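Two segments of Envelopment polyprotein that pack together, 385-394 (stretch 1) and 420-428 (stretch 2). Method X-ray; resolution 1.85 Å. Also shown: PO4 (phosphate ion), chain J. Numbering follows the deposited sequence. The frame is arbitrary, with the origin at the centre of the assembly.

Stretch 1 385-394: GSCSIKSNCD
Stretch 2 (420-428) ETVSVSVCS

Antiparallel strands are commonly held by a regular backbone ladder and secured where the ladder ends, and these two segments of the Envelopment polyprotein illustrate the principle. Strands 385-391 and 422-426 run at 167°, their axes approaching to 4.6 Å. Ile 389 faces Val 426 and Ser 391 faces Val 424 as non-hydrogen-bonded pairs (CA to CA 4.6 and 4.4 Å). Between them lies the hydrogen-bonded pair Lys 390 and Ser 425, with Lys 390 N to Ser 425 O and Ser 425 N to Lys 390 O both 2.9 Å.

Cys 427 and Cys 387, the most covered residues, secure one end. Cys 427 leaves the extended conformation (phi/psi 53/-129), while Cys 387 retains it (-123/147). Both chi1 angles are m, at -88° and -68°, and a disulfide joins Cys 387 SG to Cys 427 SG at 2.1 Å with chi3 -84°. Alongside this covalent link, Cys 427 N donates to Ser 388 O at 3.0 Å. A water bridges Ser 388 O, Ser 425 OG and Cys 427 O.

Asn 392, next in covered area, secures the other end by using its amide as a surrogate backbone. With phi/psi -70/-24, chi1 57° (p) and chi2 -39°, it places OD1 2.8 Å from the donor Ser 423 N and ND2 2.9 Å from the acceptor Thr 421 O. Ser 391, chi1 t, donates from OG to Ser 423 O at 2.8 Å; the same OG accepts from Cys 393 N, also at 2.8 Å.

Ile 389, Val 424 and Val 426, all t at chi1, share a sheet face with Ser 391: Ile 389 CG1 lies 4.1 Å from both Val 424 CG1 and Val 426 CG2. On the other face, Lys 390 (mttm) leads away from stretch 2, and its NZ donates to phosphate O3 at 3.0 Å.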

# COMPACT_ATOMS: atom_id res chain seq x y z
N GLY A 385 -14.26 -1.17 24.41
CA GLY A 385 -14.40 -2.34 23.54
C GLY A 385 -14.21 -1.94 22.09
O GLY A 385 -13.74 -0.84 21.78
N SER A 386 -14.58 -2.84 21.21
CA SER A 386 -14.44 -2.64 19.78
C SER A 386 -15.72 -3.16 19.17
O SER A 386 -16.15 -4.25 19.52
CB SER A 386 -13.23 -3.41 19.23
OG SER A 386 -13.12 -3.20 17.82
N CYS A 387 -16.36 -2.38 18.30
CA CYS A 387 -17.64 -2.75 17.73
C CYS A 387 -17.60 -2.77 16.22
O CYS A 387 -16.97 -1.92 15.60
CB CYS A 387 -18.73 -1.75 18.12
SG CYS A 387 -19.12 -1.81 19.83
N SER A 388 -18.37 -3.66 15.63
CA SER A 388 -18.66 -3.53 14.20
C SER A 388 -19.51 -2.27 13.92
O SER A 388 -20.51 -2.02 14.60
CB SER A 388 -19.41 -4.77 13.74
OG SER A 388 -19.32 -4.88 12.35
N ILE A 389 -19.13 -1.48 12.92
CA ILE A 389 -19.97 -0.35 12.52
C ILE A 389 -20.51 -0.65 11.13
O ILE A 389 -19.76 -1.10 10.25
CB ILE A 389 -19.21 1.00 12.65
CG1 ILE A 389 -20.13 2.17 12.24
CG2 ILE A 389 -17.84 1.01 11.94
CD1 ILE A 389 -19.58 3.55 12.67
N LYS A 390 -21.83 -0.48 10.95
CA LYS A 390 -22.48 -0.70 9.66
C LYS A 390 -23.39 0.48 9.29
O LYS A 390 -23.79 1.27 10.15
CB LYS A 390 -23.26 -2.02 9.67
CG LYS A 390 -22.29 -3.23 9.87
CD LYS A 390 -22.92 -4.55 9.57
CE LYS A 390 -21.91 -5.66 9.91
NZ LYS A 390 -20.56 -5.48 9.30
N SER A 391 -23.74 0.59 8.01
CA SER A 391 -24.64 1.64 7.54
C SER A 391 -25.29 1.19 6.24
O SER A 391 -24.81 0.27 5.57
CB SER A 391 -23.90 2.98 7.35
OG SER A 391 -24.69 4.00 6.71
N ASN A 392 -26.41 1.83 5.91
CA ASN A 392 -26.94 1.70 4.56
C ASN A 392 -26.04 2.42 3.56
O ASN A 392 -26.01 2.06 2.38
CB ASN A 392 -28.38 2.22 4.47
CG ASN A 392 -28.52 3.67 4.91
OD1 ASN A 392 -27.89 4.11 5.86
ND2 ASN A 392 -29.35 4.41 4.21
N CYS A 393 -25.27 3.40 4.02
CA CYS A 393 -24.27 4.01 3.17
C CYS A 393 -22.97 3.22 3.25
O CYS A 393 -22.82 2.30 4.06
CB CYS A 393 -24.04 5.46 3.58
SG CYS A 393 -25.57 6.40 3.58
N ASP A 394 -22.03 3.57 2.36
CA ASP A 394 -20.69 3.03 2.48
C ASP A 394 -19.95 3.72 3.63
O ASP A 394 -20.20 4.88 3.93
CB ASP A 394 -19.93 3.23 1.17
CG ASP A 394 -20.44 2.33 0.08
OD1 ASP A 394 -20.52 1.10 0.31
OD2 ASP A 394 -20.74 2.84 -1.01
N GLU A 420 -32.48 9.14 1.64
CA GLU A 420 -33.29 10.06 2.42
C GLU A 420 -33.19 9.84 3.91
O GLU A 420 -33.57 10.73 4.68
CB GLU A 420 -34.77 9.99 1.99
CG GLU A 420 -35.31 8.58 1.75
CD GLU A 420 -36.53 8.58 0.82
OE1 GLU A 420 -37.36 9.53 0.89
OE2 GLU A 420 -36.65 7.64 -0.00
N THR A 421 -32.70 8.69 4.35
CA THR A 421 -32.44 8.43 5.75
C THR A 421 -31.10 7.73 5.84
O THR A 421 -30.85 6.76 5.11
CB THR A 421 -33.53 7.56 6.40
OG1 THR A 421 -34.82 8.12 6.15
CG2 THR A 421 -33.30 7.47 7.90
N VAL A 422 -30.23 8.21 6.72
CA VAL A 422 -28.99 7.53 7.03
C VAL A 422 -29.23 6.65 8.24
O VAL A 422 -29.71 7.13 9.27
CB VAL A 422 -27.86 8.53 7.30
CG1 VAL A 422 -26.66 7.78 7.81
CG2 VAL A 422 -27.52 9.33 6.05
N SER A 423 -28.94 5.36 8.10
CA SER A 423 -28.96 4.38 9.18
C SER A 423 -27.54 3.97 9.55
O SER A 423 -26.69 3.83 8.67
CB SER A 423 -29.75 3.13 8.78
OG SER A 423 -30.08 2.38 9.93
N VAL A 424 -27.29 3.78 10.85
CA VAL A 424 -25.98 3.38 11.34
C VAL A 424 -26.19 2.44 12.52
O VAL A 424 -27.04 2.68 13.39
CB VAL A 424 -25.10 4.57 11.76
CG1 VAL A 424 -23.81 4.06 12.43
CG2 VAL A 424 -24.77 5.51 10.57
N SER A 425 -25.39 1.38 12.57
CA SER A 425 -25.40 0.48 13.72
C SER A 425 -23.98 0.40 14.25
O SER A 425 -23.01 0.42 13.48
CB SER A 425 -25.96 -0.92 13.34
OG SER A 425 -25.03 -1.74 12.65
N VAL A 426 -23.87 0.33 15.58
CA VAL A 426 -22.60 0.11 16.27
C VAL A 426 -22.80 -1.00 17.31
O VAL A 426 -23.60 -0.84 18.23
CB VAL A 426 -22.12 1.40 16.95
CG1 VAL A 426 -20.78 1.16 17.64
CG2 VAL A 426 -22.04 2.57 15.90
N CYS A 427 -22.07 -2.10 17.17
CA CYS A 427 -22.36 -3.33 17.96
C CYS A 427 -23.84 -3.63 17.71
O CYS A 427 -24.31 -3.63 16.57
CB CYS A 427 -21.95 -3.14 19.42
SG CYS A 427 -20.19 -3.56 19.89
N SER A 428 -24.65 -3.84 18.73
CA SER A 428 -26.04 -4.14 18.43
C SER A 428 -26.94 -2.88 18.40
O SER A 428 -28.14 -3.01 18.17
CB SER A 428 -26.58 -5.18 19.42
OG SER A 428 -26.67 -4.62 20.72
P PO4 J . -21.12 -5.45 5.65
O1 PO4 J . -20.93 -5.67 4.18
O2 PO4 J . -22.03 -4.24 5.86
O3 PO4 J . -19.81 -5.21 6.37
O4 PO4 J . -21.74 -6.68 6.26
O HOH W 1 -23.15 -3.08 14.05